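Local structure of malate dehydrogenase (Entamoeba histolytica, 3I0P) at residues I323-A326 with G327-E330; E332-Q335 with K336-F340. The protein probably catalyses the NAD-dependent interconversion of malate and oxaloacetate. All blocks are in the same frame, centred on the assembly; numbering follows the deposited sequence.

Overall arrangement
Interactions 1 and 2 follow one another along the chain and share helix 328-340. Their centres lie about 14 Å apart. Interaction 1 is the buried one. It joins the loop after helix 297-312 to the first turn of helix 328-340, borders the second subunit and holds part of the NAD pocket. Its chemistry is mixed: a carboxylate shared between loop backbone and arginines, a lysine over a tyrosine ring, and direct bonds to the cofactor. Interaction 2 lies at the surface, on the later turns of the same helix, and no other chain of the assembly touches it. There, helix backbone hydrogen bonds, a Glu-Arg salt bridge and a threonine methyl over an arginine make the contact.

Interaction 1 (I323-A326 with G327-E330); sequences IYTA and GEKE. With NAD (nicotinamide-adenine-dinucleotide), chain B.
Glu328 reaches back from the first turn of helix 328-340 to the loop before it. Its OE1 accepts a hydrogen bond from the backbone N of Thr325 at 2.9 Å, met nearly along the C-O axis. CG stands anti to the backbone N (chi1 -171°) and the chain runs on extended, which carries the carboxylate back to the loop. In return Glu328 N donates to Thr325 O at 3.0 Å, closing a type II turn from Thr325 to Glu328. Gly327 holds the third place of this turn and is the N-cap. Its positive phi of 91° suits a glycine. This turn is the tightly packed part. Water 1 bridges Ile323 O and Glu328 OE2, while Arg312 and Arg322 form salt bridges with the carboxylate.

The looser, partly exposed side is Tyr324 with Lys329. The bent lysine chain passes across the tyrosine, nearly perpendicular to it. CD of Lys329 lies 4.0 Å from the centroid of the Tyr324 ring, over one face, as a CH-pi contact. NZ of Lys329 stands over the ring at 4.9 Å from the centroid, a cation-pi contact. It also makes a weak hydrogen bond to N7A of the NAD adenine and a salt bridge to Glu240 of the second subunit.

The 2'-hydroxyl O2B of the adenosine ribose of NAD is gripped by Gly327 N at 2.7 Å and donates to Glu330 OE1 at 2.7 Å. Water 2 joins O2B to Thr325 O and Lys329 N. A carboxylate at this hydroxyl would probably disfavour the 2'-phosphate of NADP, consistent with the NAD bound here.

Interaction 2 (E332-Q335 with K336-F340); sequences ETEQ and KRRKF
The guanidinium of Arg337 carries the Thr333 methyl over one face. CG2 of Thr333 sits 3.7 Å from NE of Arg337, offset toward the rim of the group. Both side chains run in the same direction off the helix. The charged end of Arg337 is bound elsewhere, to Asp48 by a salt bridge and to the carbonyl of Asp43. Thr333 OG1 is hydrogen-bonded to Lys329 O, one turn earlier. Within 336-340, CG of Lys339 lies over the centre of one face of the Phe340 ring.

The Arg338 guanidinium is met at its edge. Its NH2 donates to Glu334 OE1 at 2.8 Å in a salt bridge. The oxygen lies in the guanidinium plane and is approached on its anti side, with NH2 19° out of the carboxylate plane. The arginine chain bends at chi3 (-81°), turning its head back toward the glutamate. Leu44 of helix 29-45 touches both side chains.

Lys339 lays its CG against Gln335 O at 3.4 Å. Along the backbone, Lys336 N, Arg337 N and Arg338 N donate to the carbonyls of Glu332, Thr333 and Glu334. These i to i+4 backbone bonds, with a Glu-Arg salt bridge at the same spacing, are characteristic of a surface alpha helix.

Interaction 1 (I323-A326 with G327-E330)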
loop_
_atom_site.group_PDB
_atom_site.type_symbol
_atom_site.label_atom_id
_atom_site.label_comp_id
_atom_site.label_asym_id
_atom_site.label_seq_id
_atom_site.Cartn_x
_atom_site.Cartn_y
_atom_site.Cartn_z
ATOM N N ILE A 323 6.849 -20.484 -6.045
ATOM C CA ILE A 323 6.210 -19.251 -5.632
ATOM C C ILE A 323 7.125 -18.607 -4.586
ATOM O O ILE A 323 7.671 -19.294 -3.726
ATOM C CB ILE A 323 4.785 -19.535 -5.069
ATOM C CG1 ILE A 323 3.873 -20.049 -6.194
ATOM C CG2 ILE A 323 4.185 -18.298 -4.379
ATOM C CD1 ILE A 323 2.569 -20.697 -5.735
ATOM N N TYR A 324 7.315 -17.295 -4.688
ATOM C CA TYR A 324 8.141 -16.562 -3.730
ATOM C C TYR A 324 7.278 -15.725 -2.778
ATOM O O TYR A 324 6.080 -15.524 -3.003
ATOM C CB TYR A 324 9.141 -15.651 -4.457
ATOM C CG TYR A 324 10.030 -16.346 -5.467
ATOM C CD1 TYR A 324 11.376 -16.584 -5.195
ATOM C CD2 TYR A 324 9.528 -16.759 -6.706
ATOM C CE1 TYR A 324 12.196 -17.225 -6.120
ATOM C CE2 TYR A 324 10.345 -17.394 -7.642
ATOM C CZ TYR A 324 11.676 -17.622 -7.340
ATOM O OH TYR A 324 12.483 -18.251 -8.260
ATOM N N THR A 325 7.891 -15.251 -1.703
ATOM C CA THR A 325 7.265 -14.246 -0.865
ATOM C C THR A 325 8.207 -13.033 -0.737
ATOM O O THR A 325 9.404 -13.123 -1.044
ATOM C CB THR A 325 6.872 -14.799 0.525
ATOM O OG1 THR A 325 8.047 -15.209 1.219
ATOM C CG2 THR A 325 5.921 -15.985 0.404
ATOM N N ALA A 326 7.655 -11.900 -0.303
ATOM C CA ALA A 326 8.409 -10.662 -0.184
ATOM C C ALA A 326 9.737 -10.892 0.524
ATOM O O ALA A 326 9.770 -11.381 1.656
ATOM C CB ALA A 326 7.589 -9.619 0.547
ATOM N N GLY A 327 10.827 -10.564 -0.159
ATOM C CA GLY A 327 12.154 -10.620 0.443
ATOM C C GLY A 327 12.912 -11.930 0.295
ATOM O O GLY A 327 14.045 -12.037 0.763
ATOM N N GLU A 328 12.292 -12.917 -0.353
ATOM C CA GLU A 328 12.889 -14.255 -0.528
ATOM C C GLU A 328 14.016 -14.205 -1.552
ATOM O O GLU A 328 15.138 -14.633 -1.265
ATOM C CB GLU A 328 11.820 -15.283 -0.941
ATOM C CG GLU A 328 12.269 -16.732 -0.940
ATOM C CD GLU A 328 11.104 -17.715 -1.101
ATOM O OE1 GLU A 328 9.975 -17.243 -1.395
ATOM O OE2 GLU A 328 11.310 -18.953 -0.925
ATOM N N LYS A 329 13.698 -13.679 -2.738
ATOM C CA LYS A 329 14.670 -13.415 -3.793
ATOM C C LYS A 329 15.877 -12.605 -3.297
ATOM O O LYS A 329 17.012 -12.844 -3.732
ATOM C CB LYS A 329 13.994 -12.716 -4.986
ATOM C CG LYS A 329 13.554 -13.671 -6.078
ATOM C CD LYS A 329 12.257 -13.258 -6.741
ATOM C CE LYS A 329 12.465 -12.504 -8.038
ATOM N NZ LYS A 329 11.348 -12.818 -8.970
ATOM N N GLU A 330 15.640 -11.666 -2.379
ATOM C CA GLU A 330 16.718 -10.839 -1.872
ATOM C C GLU A 330 17.615 -11.609 -0.929
ATOM O O GLU A 330 18.825 -11.396 -0.917
ATOM C CB GLU A 330 16.191 -9.578 -1.203
ATOM C CG GLU A 330 15.704 -8.506 -2.188
ATOM C CD GLU A 330 14.314 -8.774 -2.743
ATOM O OE1 GLU A 330 13.530 -9.501 -2.100
ATOM O OE2 GLU A 330 14.002 -8.253 -3.833
HETATM P PA NAD B . 10.735 -4.948 -7.977
HETATM O O1A NAD B . 12.127 -5.488 -8.196
HETATM O O2A NAD B . 9.786 -4.932 -9.133
HETATM O O5B NAD B . 10.104 -5.808 -6.774
HETATM C C5B NAD B . 10.845 -5.989 -5.554
HETATM C C4B NAD B . 9.971 -6.523 -4.411
HETATM O O4B NAD B . 9.024 -7.497 -4.869
HETATM C C3B NAD B . 10.782 -7.235 -3.347
HETATM O O3B NAD B . 10.121 -7.062 -2.083
HETATM C C2B NAD B . 10.734 -8.687 -3.768
HETATM O O2B NAD B . 10.909 -9.564 -2.655
HETATM C C1B NAD B . 9.329 -8.791 -4.327
HETATM N N9A NAD B . 9.145 -9.837 -5.375
HETATM C C8A NAD B . 9.738 -9.893 -6.577
HETATM N N7A NAD B . 9.271 -10.979 -7.232
HETATM C C5A NAD B . 8.372 -11.598 -6.432
HETATM C C6A NAD B . 7.573 -12.740 -6.552
HETATM N N6A NAD B . 7.606 -13.505 -7.670
HETATM N N1A NAD B . 6.759 -13.100 -5.531
HETATM C C2A NAD B . 6.707 -12.371 -4.408
HETATM N N3A NAD B . 7.457 -11.269 -4.269
HETATM C C4A NAD B . 8.297 -10.866 -5.264
HETATM O O3 NAD B . 10.785 -3.473 -7.293
HETATM P PN NAD B . 11.275 -2.064 -7.946
HETATM O O1N NAD B . 10.066 -1.163 -8.018
HETATM O O2N NAD B . 12.117 -2.315 -9.173
HETATM O O5D NAD B . 12.256 -1.459 -6.834
HETATM C C5D NAD B . 13.612 -1.903 -6.726
HETATM C C4D NAD B . 14.368 -1.060 -5.702
HETATM O O4D NAD B . 14.440 0.303 -6.129
HETATM C C3D NAD B . 13.679 -1.047 -4.343
HETATM O O3D NAD B . 14.632 -1.479 -3.362
HETATM C C2D NAD B . 13.218 0.395 -4.133
HETATM O O2D NAD B . 13.298 0.885 -2.782
HETATM C C1D NAD B . 14.188 1.157 -5.008
HETATM N N1N NAD B . 13.666 2.465 -5.396
HETATM C C2N NAD B . 14.136 3.556 -4.751
HETATM C C3N NAD B . 13.667 4.829 -5.089
HETATM C C7N NAD B . 14.174 6.054 -4.381
HETATM O O7N NAD B . 13.740 7.151 -4.712
HETATM N N7N NAD B . 15.081 5.923 -3.416
HETATM C C4N NAD B . 12.710 4.955 -6.100
HETATM C C5N NAD B . 12.236 3.808 -6.744
HETATM C C6N NAD B . 12.738 2.562 -6.371
HETATM O O HOH W 1 10.120 -20.188 -2.869
HETATM O O HOH W 2 11.088 -12.548 -3.454
#

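Interaction 2 (E332-Q335 with K336-F340)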
loop_
_atom_site.group_PDB
_atom_site.type_symbol
_atom_site.label_atom_id
_atom_site.label_comp_id
_atom_site.label_asym_id
_atom_site.label_seq_id
_atom_site.Cartn_x
_atom_site.Cartn_y
_atom_site.Cartn_z
ATOM N N GLU A 332 18.199 -14.952 -0.949
ATOM C CA GLU A 332 18.996 -15.888 -1.726
ATOM C C GLU A 332 20.132 -15.209 -2.494
ATOM O O GLU A 332 21.227 -15.766 -2.602
ATOM C CB GLU A 332 18.115 -16.728 -2.651
ATOM C CG GLU A 332 17.369 -17.838 -1.907
ATOM C CD GLU A 332 16.490 -18.684 -2.809
ATOM O OE1 GLU A 332 16.457 -18.433 -4.034
ATOM O OE2 GLU A 332 15.827 -19.602 -2.287
ATOM N N THR A 333 19.885 -14.006 -3.003
ATOM C CA THR A 333 20.949 -13.223 -3.625
ATOM C C THR A 333 21.992 -12.848 -2.575
ATOM O O THR A 333 23.197 -12.962 -2.810
ATOM C CB THR A 333 20.403 -11.959 -4.305
ATOM O OG1 THR A 333 19.472 -12.334 -5.327
ATOM C CG2 THR A 333 21.533 -11.148 -4.928
ATOM N N GLU A 334 21.514 -12.423 -1.407
ATOM C CA GLU A 334 22.382 -12.005 -0.319
ATOM C C GLU A 334 23.283 -13.144 0.133
ATOM O O GLU A 334 24.446 -12.918 0.427
ATOM C CB GLU A 334 21.552 -11.447 0.834
ATOM C CG GLU A 334 22.337 -11.095 2.078
ATOM C CD GLU A 334 21.556 -10.216 3.044
ATOM O OE1 GLU A 334 22.219 -9.557 3.876
ATOM O OE2 GLU A 334 20.295 -10.170 2.979
ATOM N N GLN A 335 22.747 -14.365 0.171
ATOM C CA GLN A 335 23.529 -15.543 0.576
ATOM C C GLN A 335 24.613 -15.862 -0.457
ATOM O O GLN A 335 25.763 -16.144 -0.109
ATOM C CB GLN A 335 22.621 -16.764 0.811
ATOM C CG GLN A 335 21.662 -16.642 2.006
ATOM C CD GLN A 335 22.371 -16.385 3.337
ATOM O OE1 GLN A 335 22.329 -15.272 3.862
ATOM N NE2 GLN A 335 23.025 -17.408 3.881
ATOM N N LYS A 336 24.218 -15.802 -1.725
ATOM C CA LYS A 336 25.115 -15.966 -2.863
ATOM C C LYS A 336 26.270 -14.944 -2.827
ATOM O O LYS A 336 27.439 -15.330 -2.869
ATOM C CB LYS A 336 24.296 -15.831 -4.151
ATOM C CG LYS A 336 25.049 -16.023 -5.454
ATOM C CD LYS A 336 24.071 -15.924 -6.645
ATOM C CE LYS A 336 24.596 -16.647 -7.890
ATOM N NZ LYS A 336 25.775 -15.949 -8.479
ATOM N N ARG A 337 25.942 -13.654 -2.718
ATOM C CA ARG A 337 26.946 -12.592 -2.831
ATOM C C ARG A 337 27.845 -12.462 -1.612
ATOM O O ARG A 337 29.008 -12.032 -1.709
ATOM C CB ARG A 337 26.294 -11.265 -3.187
ATOM C CG ARG A 337 25.756 -11.287 -4.585
ATOM C CD ARG A 337 25.313 -9.940 -5.034
ATOM N NE ARG A 337 24.778 -10.006 -6.384
ATOM C CZ ARG A 337 24.095 -9.029 -6.961
ATOM N NH1 ARG A 337 23.862 -7.909 -6.302
ATOM N NH2 ARG A 337 23.642 -9.175 -8.199
ATOM N N ARG A 338 27.297 -12.847 -0.467
ATOM C CA ARG A 338 28.029 -12.848 0.783
ATOM C C ARG A 338 29.279 -13.723 0.675
ATOM O O ARG A 338 30.337 -13.353 1.172
ATOM C CB ARG A 338 27.120 -13.322 1.914
ATOM C CG ARG A 338 27.582 -12.952 3.301
ATOM C CD ARG A 338 26.463 -13.182 4.326
ATOM N NE ARG A 338 25.499 -12.075 4.354
ATOM C CZ ARG A 338 25.672 -10.929 5.021
ATOM N NH1 ARG A 338 26.778 -10.708 5.723
ATOM N NH2 ARG A 338 24.734 -9.992 4.986
ATOM N N LYS A 339 29.165 -14.865 0.007
ATOM C CA LYS A 339 30.294 -15.797 -0.064
ATOM C C LYS A 339 31.086 -15.736 -1.374
ATOM O O LYS A 339 32.298 -15.937 -1.359
ATOM C CB LYS A 339 29.870 -17.238 0.286
ATOM C CG LYS A 339 28.694 -17.790 -0.521
ATOM C CD LYS A 339 27.990 -18.921 0.243
ATOM C CE LYS A 339 26.758 -19.429 -0.511
ATOM N NZ LYS A 339 25.685 -19.943 0.407
ATOM N N PHE A 340 30.415 -15.440 -2.489
ATOM C CA PHE A 340 31.074 -15.462 -3.798
ATOM C C PHE A 340 31.396 -14.097 -4.406
ATOM O O PHE A 340 32.034 -14.022 -5.463
ATOM C CB PHE A 340 30.256 -16.281 -4.795
ATOM C CG PHE A 340 29.961 -17.673 -4.335
ATOM C CD1 PHE A 340 30.965 -18.464 -3.754
ATOM C CD2 PHE A 340 28.683 -18.210 -4.489
ATOM C CE1 PHE A 340 30.693 -19.760 -3.319
ATOM C CE2 PHE A 340 28.405 -19.509 -4.069
ATOM C CZ PHE A 340 29.412 -20.286 -3.481
#